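Sperm-specific class P protein 34 (Caenorhabditis elegans, PDB 1M1S) is of unknown function but belongs to the major sperm protein family, whose founding members assemble into the filaments that drive nematode sperm crawling. Local coordinates at residues V43-N47 / E79-V83; I84-E88 / A98-A102. One frame throughout, in Å; residues are numbered along the deposited sequence.

Contact 1 (V43-N47 / E79-V83)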
loop_
_atom_site.group_PDB
_atom_site.type_symbol
_atom_site.label_atom_id
_atom_site.label_comp_id
_atom_site.label_asym_id
_atom_site.label_seq_id
_atom_site.Cartn_x
_atom_site.Cartn_y
_atom_site.Cartn_z
ATOM N N VAL A 43 -5.287 0.130 -0.578
ATOM C CA VAL A 43 -4.467 1.299 -0.223
ATOM C C VAL A 43 -5.276 2.590 0.045
ATOM O O VAL A 43 -5.845 3.182 -0.872
ATOM C CB VAL A 43 -3.381 1.530 -1.306
ATOM C CG1 VAL A 43 -2.411 2.608 -0.897
ATOM C CG2 VAL A 43 -2.651 0.251 -1.551
ATOM N N LYS A 44 -5.318 2.996 1.316
ATOM C CA LYS A 44 -6.034 4.187 1.774
ATOM C C LYS A 44 -5.033 5.308 1.858
ATOM O O LYS A 44 -4.026 5.200 2.548
ATOM C CB LYS A 44 -6.681 3.921 3.134
ATOM C CG LYS A 44 -7.567 2.696 3.107
ATOM C CD LYS A 44 -7.904 2.202 4.487
ATOM C CE LYS A 44 -9.213 2.782 4.986
ATOM N NZ LYS A 44 -9.837 1.873 5.988
ATOM N N SER A 45 -5.323 6.379 1.140
ATOM C CA SER A 45 -4.423 7.506 1.080
ATOM C C SER A 45 -5.009 8.710 1.780
ATOM O O SER A 45 -6.169 9.034 1.573
ATOM C CB SER A 45 -4.162 7.816 -0.390
ATOM O OG SER A 45 -3.229 8.862 -0.558
ATOM N N SER A 46 -4.180 9.408 2.550
ATOM C CA SER A 46 -4.595 10.588 3.306
ATOM C C SER A 46 -4.651 11.821 2.434
ATOM O O SER A 46 -5.536 12.659 2.561
ATOM C CB SER A 46 -3.604 10.861 4.436
ATOM O OG SER A 46 -2.435 11.464 3.920
ATOM N N ASN A 47 -3.712 11.904 1.510
ATOM C CA ASN A 47 -3.648 13.062 0.656
ATOM C C ASN A 47 -3.657 12.739 -0.814
ATOM O O ASN A 47 -2.610 12.637 -1.463
ATOM C CB ASN A 47 -2.414 13.875 1.004
ATOM C CG ASN A 47 -2.351 15.188 0.266
ATOM O OD1 ASN A 47 -3.231 15.540 -0.517
ATOM N ND2 ASN A 47 -1.277 15.896 0.473
ATOM N N GLU A 79 3.446 16.124 6.493
ATOM C CA GLU A 79 3.464 14.691 6.582
ATOM C C GLU A 79 2.060 14.151 6.307
ATOM O O GLU A 79 1.048 14.798 6.645
ATOM C CB GLU A 79 3.988 14.288 7.958
ATOM C CG GLU A 79 5.431 14.762 8.169
ATOM C CD GLU A 79 6.048 14.344 9.496
ATOM O OE1 GLU A 79 5.406 13.593 10.274
ATOM O OE2 GLU A 79 7.190 14.786 9.762
ATOM N N ASP A 80 2.013 13.001 5.631
ATOM C CA ASP A 80 0.764 12.320 5.289
ATOM C C ASP A 80 0.975 10.824 5.438
ATOM O O ASP A 80 2.088 10.387 5.720
ATOM C CB ASP A 80 0.365 12.660 3.862
ATOM C CG ASP A 80 -0.239 14.027 3.752
ATOM O OD1 ASP A 80 -1.385 14.187 4.195
ATOM O OD2 ASP A 80 0.437 14.942 3.253
ATOM N N LYS A 81 -0.069 10.024 5.247
ATOM C CA LYS A 81 0.110 8.577 5.371
ATOM C C LYS A 81 -0.709 7.754 4.382
ATOM O O LYS A 81 -1.686 8.230 3.794
ATOM C CB LYS A 81 -0.223 8.103 6.784
ATOM C CG LYS A 81 -1.676 8.342 7.162
ATOM C CD LYS A 81 -2.036 7.681 8.452
ATOM C CE LYS A 81 -3.340 8.216 8.936
ATOM N NZ LYS A 81 -3.772 7.368 10.046
ATOM N N ILE A 82 -0.326 6.489 4.265
ATOM C CA ILE A 82 -0.987 5.516 3.399
ATOM C C ILE A 82 -1.222 4.313 4.294
ATOM O O ILE A 82 -0.315 3.896 5.018
ATOM C CB ILE A 82 -0.062 5.071 2.246
ATOM C CG1 ILE A 82 -0.206 6.007 1.059
ATOM C CG2 ILE A 82 -0.336 3.626 1.843
ATOM C CD1 ILE A 82 0.839 5.765 0.050
ATOM N N VAL A 83 -2.443 3.794 4.307
ATOM C CA VAL A 83 -2.721 2.629 5.130
ATOM C C VAL A 83 -3.019 1.465 4.219
ATOM O O VAL A 83 -3.988 1.505 3.464
ATOM C CB VAL A 83 -3.920 2.851 6.094
ATOM C CG1 VAL A 83 -4.083 1.653 7.011
ATOM C CG2 VAL A 83 -3.683 4.055 6.952
#

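Contact 2 (I84-E88 / A98-A102)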
loop_
_atom_site.group_PDB
_atom_site.type_symbol
_atom_site.label_atom_id
_atom_site.label_comp_id
_atom_site.label_asym_id
_atom_site.label_seq_id
_atom_site.Cartn_x
_atom_site.Cartn_y
_atom_site.Cartn_z
ATOM N N ILE A 84 -2.182 0.436 4.276
ATOM C CA ILE A 84 -2.400 -0.735 3.443
ATOM C C ILE A 84 -3.106 -1.774 4.280
ATOM O O ILE A 84 -2.620 -2.145 5.344
ATOM C CB ILE A 84 -1.081 -1.326 2.897
ATOM C CG1 ILE A 84 -0.306 -0.261 2.149
ATOM C CG2 ILE A 84 -1.364 -2.472 1.919
ATOM C CD1 ILE A 84 1.100 -0.611 2.028
ATOM N N GLN A 85 -4.306 -2.150 3.850
ATOM C CA GLN A 85 -5.080 -3.188 4.535
ATOM C C GLN A 85 -4.894 -4.444 3.705
ATOM O O GLN A 85 -4.697 -4.341 2.491
ATOM C CB GLN A 85 -6.570 -2.844 4.572
ATOM C CG GLN A 85 -6.928 -1.558 5.321
ATOM C CD GLN A 85 -8.414 -1.462 5.641
ATOM O OE1 GLN A 85 -9.253 -1.947 4.879
ATOM N NE2 GLN A 85 -8.744 -0.861 6.792
ATOM N N TYR A 86 -4.899 -5.614 4.342
ATOM C CA TYR A 86 -4.761 -6.877 3.600
ATOM C C TYR A 86 -5.764 -7.916 4.036
ATOM O O TYR A 86 -6.461 -7.740 5.025
ATOM C CB TYR A 86 -3.340 -7.466 3.658
ATOM C CG TYR A 86 -2.793 -7.675 5.039
ATOM C CD1 TYR A 86 -3.008 -8.875 5.748
ATOM C CD2 TYR A 86 -2.069 -6.660 5.658
ATOM C CE1 TYR A 86 -2.510 -9.033 7.055
ATOM C CE2 TYR A 86 -1.569 -6.809 6.933
ATOM C CZ TYR A 86 -1.795 -7.981 7.627
ATOM O OH TYR A 86 -1.345 -8.038 8.914
ATOM N N ALA A 87 -5.813 -9.019 3.311
ATOM C CA ALA A 87 -6.744 -10.072 3.644
ATOM C C ALA A 87 -6.250 -11.301 2.943
ATOM O O ALA A 87 -5.636 -11.176 1.902
ATOM C CB ALA A 87 -8.111 -9.710 3.111
ATOM N N GLU A 88 -6.516 -12.480 3.494
ATOM C CA GLU A 88 -6.113 -13.735 2.862
ATOM C C GLU A 88 -7.156 -14.106 1.845
ATOM O O GLU A 88 -8.342 -13.893 2.076
ATOM C CB GLU A 88 -6.018 -14.821 3.893
ATOM C CG GLU A 88 -4.776 -14.706 4.692
ATOM C CD GLU A 88 -4.952 -15.259 6.079
ATOM O OE1 GLU A 88 -5.772 -16.193 6.239
ATOM O OE2 GLU A 88 -4.287 -14.744 7.012
ATOM N N ALA A 98 -13.133 -7.750 -3.560
ATOM C CA ALA A 98 -14.099 -8.645 -2.915
ATOM C C ALA A 98 -13.952 -8.799 -1.396
ATOM O O ALA A 98 -14.921 -8.558 -0.665
ATOM C CB ALA A 98 -14.138 -9.991 -3.602
ATOM N N PRO A 99 -12.733 -9.124 -0.891
ATOM C CA PRO A 99 -12.639 -9.253 0.571
ATOM C C PRO A 99 -12.685 -7.912 1.336
ATOM O O PRO A 99 -12.723 -7.909 2.555
ATOM C CB PRO A 99 -11.310 -9.996 0.768
ATOM C CG PRO A 99 -10.501 -9.494 -0.337
ATOM C CD PRO A 99 -11.456 -9.518 -1.518
ATOM N N PHE A 100 -12.693 -6.785 0.623
ATOM C CA PHE A 100 -12.748 -5.467 1.275
ATOM C C PHE A 100 -14.159 -4.890 1.270
ATOM O O PHE A 100 -14.574 -4.259 2.238
ATOM C CB PHE A 100 -11.724 -4.499 0.667
ATOM C CG PHE A 100 -10.305 -4.964 0.823
ATOM C CD1 PHE A 100 -9.570 -5.370 -0.292
ATOM C CD2 PHE A 100 -9.734 -5.083 2.092
ATOM C CE1 PHE A 100 -8.286 -5.903 -0.166
ATOM C CE2 PHE A 100 -8.448 -5.616 2.244
ATOM C CZ PHE A 100 -7.720 -6.032 1.104
ATOM N N LYS A 101 -14.889 -5.129 0.179
ATOM C CA LYS A 101 -16.289 -4.720 0.034
ATOM C C LYS A 101 -17.059 -5.593 1.035
ATOM O O LYS A 101 -18.239 -5.356 1.324
ATOM C CB LYS A 101 -16.785 -5.051 -1.390
ATOM C CG LYS A 101 -16.327 -4.126 -2.508
ATOM C CD LYS A 101 -16.854 -4.604 -3.866
ATOM C CE LYS A 101 -16.819 -3.488 -4.891
ATOM N NZ LYS A 101 -17.217 -3.962 -6.229
ATOM N N ALA A 102 -16.364 -6.645 1.487
ATOM C CA ALA A 102 -16.861 -7.647 2.430
ATOM C C ALA A 102 -16.533 -7.340 3.886
ATOM O O ALA A 102 -17.104 -7.959 4.794
ATOM C CB ALA A 102 -16.292 -9.020 2.075
#

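Contact 1 (V43-N47 / E79-V83)
Lys44 and Val83 pair across two neighbouring antiparallel strands of the immunoglobulin-like beta sandwich characteristic of the major sperm protein family. The end of strand 38-45 lies beside the start of strand 79-89, and the short segments 43-45 and 79-83 run at 161° to each other. Lys44 and Val83 form a hydrogen-bonded pair: Lys44 N gives to Val83 O at 2.9 Å, and Val83 N returns a bond to Lys44 O at 2.8 Å. Ser45 and Ile82 follow as a non-hydrogen-bonded pair. Beyond the strand end the pairing runs on through Ser46, whose N reaches Lys81 O at 3.0 Å.

The polar side chains take over at this end. With chi1 at 77°, Ser46 OG sits between its own N and carbonyl carbon and faces strand 79-83, accepting from Lys81 N at 3.1 Å while giving its proton to Asp80 OD1 at 2.9 Å. Asp80 OD1 is met on its anti side, somewhat out of the carboxylate plane. Asn47 crosses the same carboxylate with its CB packed against OD1, and a weak, less certain bond leads from its amide to OD2. With an alanine in place of Asp80, the Ser46 hydroxyl would probably lose its acceptor and be held by Lys81 N alone, and Asn47 would lose the carboxylate beside its CB.

Apolar contact lies on the buried face, where Ile82 also touches Val53 of strand 51-60 and Leu113 of strand 107-115. Val43 CG1, anti to the backbone N (chi1 -173°), meets Ile82 CG2 at 3.6 Å.

Contact 2 (I84-E88 / A98-A102)
Phe100 directs the CZ and CE2 end of its ring at the backbone of residues 85-87, with CZ reaching Gln85 O at 3.7 Å and Tyr86 CA at 4.0 Å. Tyr86 CA lies at the edge of the ring, near its plane, whereas Gln85 O approaches obliquely. The chi1 of -61° turns CG away from the carbonyl carbon of Phe100, and the ring then extends from the short helical turn 98-101 to the sheet. Its CE2 also touches two side chains of the strand, Gln85 CB at 4.1 Å and Ala87 CB at 4.2 Å.

Pro99 supplies the second point of contact, its CB meeting Ala87 CB at 4.0 Å. Pro99 CG rests over one face of the Phe100 ring, near the rim. Phe100 further touches Ala40 of strand 38-45, which places the turn over two adjacent strands of the sandwich. Tyr86 points its side chain the other way, onto Ile11 and Ile109.

The small Ala87 side chain is consistent with so close an approach of Pro99 and Phe100. Their side chains offer only carbon to the strand, so the turn is held here by shape and burial and not by directional bonds.

Strand 79-89 runs through both contacts: residues 79-83 serve contact 1, and residues 84-88 continue directly into contact 2. Their centres lie about 17 Å apart, contact 1 being about 9 Å from the centre of the chain and contact 2 about 12 Å. Contact 1 joins two strands within the sheet by backbone bonds and, at its loop end, by side-chain bonds, whereas contact 2 lays the loop-borne turn 98-101 on that sheet by apolar packing. Strand 38-45 ties them again, since Gln85 and Ala87 bond through their backbones to Lys42 and Ala40. Where the two meet, the long side chain of Lys44 runs alongside that of Gln85.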